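Local atomic coordinates of putative fimbrial subunit (Corynebacterium diphtheriae, PDB entry 4HSQ), a protein that probably forms the shaft of a cell-surface pilus as the major pilin SpaD, here represented by its domains D2 and D3, a fragment that holds a calcium ion. Residues A[168-173]-A[223-228]. Numbering follows the deposited sequence.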
loop_
_atom_site.group_PDB
_atom_site.type_symbol
_atom_site.label_atom_id
_atom_site.label_comp_id
_atom_site.label_asym_id
_atom_site.label_seq_id
_atom_site.Cartn_x
_atom_site.Cartn_y
_atom_site.Cartn_z
ATOM N N PHE A 168 -22.623 2.998 -5.549
ATOM C CA PHE A 168 -22.061 1.913 -4.766
ATOM C C PHE A 168 -21.204 2.383 -3.608
ATOM O O PHE A 168 -20.470 3.369 -3.726
ATOM C CB PHE A 168 -21.171 1.034 -5.668
ATOM C CG PHE A 168 -21.917 0.168 -6.664
ATOM C CD1 PHE A 168 -22.190 -1.169 -6.382
ATOM C CD2 PHE A 168 -22.319 0.680 -7.892
ATOM C CE1 PHE A 168 -22.845 -1.982 -7.328
ATOM C CE2 PHE A 168 -22.991 -0.121 -8.823
ATOM C CZ PHE A 168 -23.247 -1.445 -8.537
ATOM N N GLU A 169 -21.203 1.567 -2.547
ATOM C CA GLU A 169 -20.270 1.677 -1.432
ATOM C C GLU A 169 -19.357 0.445 -1.454
ATOM O O GLU A 169 -19.717 -0.572 -2.049
ATOM C CB GLU A 169 -21.016 1.743 -0.097
ATOM C CG GLU A 169 -21.738 3.055 0.113
ATOM C CD GLU A 169 -22.528 3.037 1.399
ATOM O OE1 GLU A 169 -22.989 1.942 1.804
ATOM O OE2 GLU A 169 -22.695 4.124 1.996
ATOM N N LEU A 170 -18.236 0.513 -0.723
ATOM C CA LEU A 170 -17.287 -0.579 -0.633
ATOM C C LEU A 170 -17.081 -0.973 0.801
ATOM O O LEU A 170 -16.920 -0.108 1.681
ATOM C CB LEU A 170 -15.942 -0.111 -1.217
ATOM C CG LEU A 170 -14.834 -1.163 -1.238
ATOM C CD1 LEU A 170 -15.100 -2.201 -2.333
ATOM C CD2 LEU A 170 -13.502 -0.497 -1.465
ATOM N N TYR A 171 -17.010 -2.274 1.030
ATOM C CA TYR A 171 -16.802 -2.816 2.363
ATOM C C TYR A 171 -15.786 -3.910 2.349
ATOM O O TYR A 171 -15.614 -4.569 1.333
ATOM C CB TYR A 171 -18.139 -3.458 2.862
ATOM C CG TYR A 171 -19.235 -2.474 3.177
ATOM C CD1 TYR A 171 -19.516 -2.112 4.492
ATOM C CD2 TYR A 171 -20.059 -1.971 2.171
ATOM C CE1 TYR A 171 -20.543 -1.215 4.793
ATOM C CE2 TYR A 171 -21.064 -1.040 2.456
ATOM C CZ TYR A 171 -21.309 -0.677 3.771
ATOM O OH TYR A 171 -22.335 0.200 4.066
ATOM N N GLN A 172 -15.168 -4.163 3.501
ATOM C CA GLN A 172 -14.422 -5.386 3.748
ATOM C C GLN A 172 -15.510 -6.391 4.104
ATOM O O GLN A 172 -16.511 -5.995 4.701
ATOM C CB GLN A 172 -13.417 -5.225 4.899
ATOM C CG GLN A 172 -12.258 -4.274 4.603
ATOM C CD GLN A 172 -11.414 -3.947 5.811
ATOM O OE1 GLN A 172 -11.561 -4.496 6.908
ATOM N NE2 GLN A 172 -10.501 -3.031 5.632
ATOM N N CYS A 173 -15.372 -7.667 3.742
ATOM C CA CYS A 173 -16.408 -8.630 4.121
ATOM C C CYS A 173 -15.820 -10.018 4.209
ATOM O O CYS A 173 -14.796 -10.279 3.589
ATOM C CB CYS A 173 -17.578 -8.600 3.125
ATOM S SG CYS A 173 -17.140 -9.077 1.425
ATOM N N PHE A 223 -13.545 -8.170 -0.523
ATOM C CA PHE A 223 -14.186 -6.865 -0.616
ATOM C C PHE A 223 -15.607 -7.131 -1.058
ATOM O O PHE A 223 -15.861 -8.138 -1.713
ATOM C CB PHE A 223 -13.461 -5.910 -1.586
ATOM C CG PHE A 223 -12.193 -5.335 -1.018
ATOM C CD1 PHE A 223 -12.233 -4.315 -0.070
ATOM C CD2 PHE A 223 -10.952 -5.768 -1.470
ATOM C CE1 PHE A 223 -11.060 -3.771 0.442
ATOM C CE2 PHE A 223 -9.783 -5.213 -0.964
ATOM C CZ PHE A 223 -9.842 -4.240 0.001
ATOM N N CYS A 224 -16.522 -6.228 -0.736
ATOM C CA CYS A 224 -17.920 -6.340 -1.113
ATOM C C CYS A 224 -18.368 -4.994 -1.659
ATOM O O CYS A 224 -18.074 -3.969 -1.054
ATOM C CB CYS A 224 -18.772 -6.761 0.090
ATOM S SG CYS A 224 -18.814 -8.550 0.370
ATOM N N LEU A 225 -19.094 -4.996 -2.758
ATOM C CA LEU A 225 -19.715 -3.786 -3.333
ATOM C C LEU A 225 -21.163 -3.812 -2.962
ATOM O O LEU A 225 -21.819 -4.805 -3.221
ATOM C CB LEU A 225 -19.585 -3.775 -4.875
ATOM C CG LEU A 225 -18.169 -3.544 -5.382
ATOM C CD1 LEU A 225 -17.995 -4.120 -6.772
ATOM C CD2 LEU A 225 -17.851 -2.064 -5.379
ATOM N N LYS A 226 -21.666 -2.737 -2.362
ATOM C CA LYS A 226 -23.057 -2.605 -1.979
ATOM C C LYS A 226 -23.691 -1.593 -2.899
ATOM O O LYS A 226 -23.293 -0.441 -2.870
ATOM C CB LYS A 226 -23.162 -2.140 -0.512
ATOM C CG LYS A 226 -24.587 -2.093 -0.013
ATOM C CD LYS A 226 -24.643 -1.504 1.380
ATOM C CE LYS A 226 -26.034 -1.613 1.961
ATOM N NZ LYS A 226 -26.100 -1.074 3.345
ATOM N N GLU A 227 -24.656 -2.002 -3.705
ATOM C CA GLU A 227 -25.344 -1.050 -4.583
ATOM C C GLU A 227 -26.383 -0.339 -3.763
ATOM O O GLU A 227 -27.288 -0.979 -3.242
ATOM C CB GLU A 227 -25.955 -1.768 -5.772
ATOM C CG GLU A 227 -26.439 -0.800 -6.837
ATOM C CD GLU A 227 -27.073 -1.504 -8.013
ATOM O OE1 GLU A 227 -26.755 -2.690 -8.254
ATOM O OE2 GLU A 227 -27.894 -0.861 -8.697
ATOM N N THR A 228 -26.203 0.965 -3.556
ATOM C CA THR A 228 -27.098 1.732 -2.672
ATOM C C THR A 228 -28.198 2.437 -3.469
ATOM O O THR A 228 -29.250 2.750 -2.903
ATOM C CB THR A 228 -26.293 2.716 -1.813
ATOM O OG1 THR A 228 -25.480 3.498 -2.678
ATOM C CG2 THR A 228 -25.382 1.990 -0.785
HETATM O O HOH W 1 -25.309 1.634 2.929
#
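Strands 168-173 and 223-228 pair antiparallel through two hydrogen-bonded pairs, Glu169 with Lys226 and Tyr171 with Cys224. Each pair makes two backbone bonds. Those of Glu169 and Lys226 are the straighter, with Glu169 N to Lys226 O at 2.9 Å and 167° at the hydrogen. Phe168-Glu227, Leu170-Leu225 and Gln172-Phe223 are non-hydrogen-bonded pairs.

A disulfide closes one end of the ladder. Cys173 SG joins Cys224 SG at 2.0 Å, with a torsion of 79° about the S-S bond. Cys224 is paired with Tyr171, so the link runs diagonally, two residues along. With chi1 at 63°, Cys173 SG is wedged between its backbone N and C, within bonding distance of Cys224. The bond ties the strands covalently.

The face of Glu169, Tyr171 and Lys226 carries a polar cluster. Tyr171 OH donates to Glu169 OE1 at 2.9 Å, meeting it from above the carboxylate plane. The same oxygen takes a hydrogen bond from a water, which accepts one from Lys226 NZ. Glu169 OE1 and Lys226 NZ stay 4.6 Å apart, so the water bridges the opposite charges. The extended Lys226 side chain and that of Tyr171 cross obliquely, with Lys226 CD 3.8 Å from Tyr171 CE2.

Apolar contacts lie on the other face. Glu227 CG stands over the Phe168 ring in a CH-pi contact, 3.9 Å from the centroid. Leu170 CD1 reaches Leu225 CD2 at 4.1 Å.

Both strands are central in a four-stranded antiparallel sheet of the prealbumin-like domain, a CnaB-type fold. Strand 192-193 flanks 168-173, and strand 241-244 flanks 223-228. The Phe168, Leu225 and Glu227 face packs on strands 142-155 and 264-271 of the facing sheet, through residues such as Lys153 and Ile269.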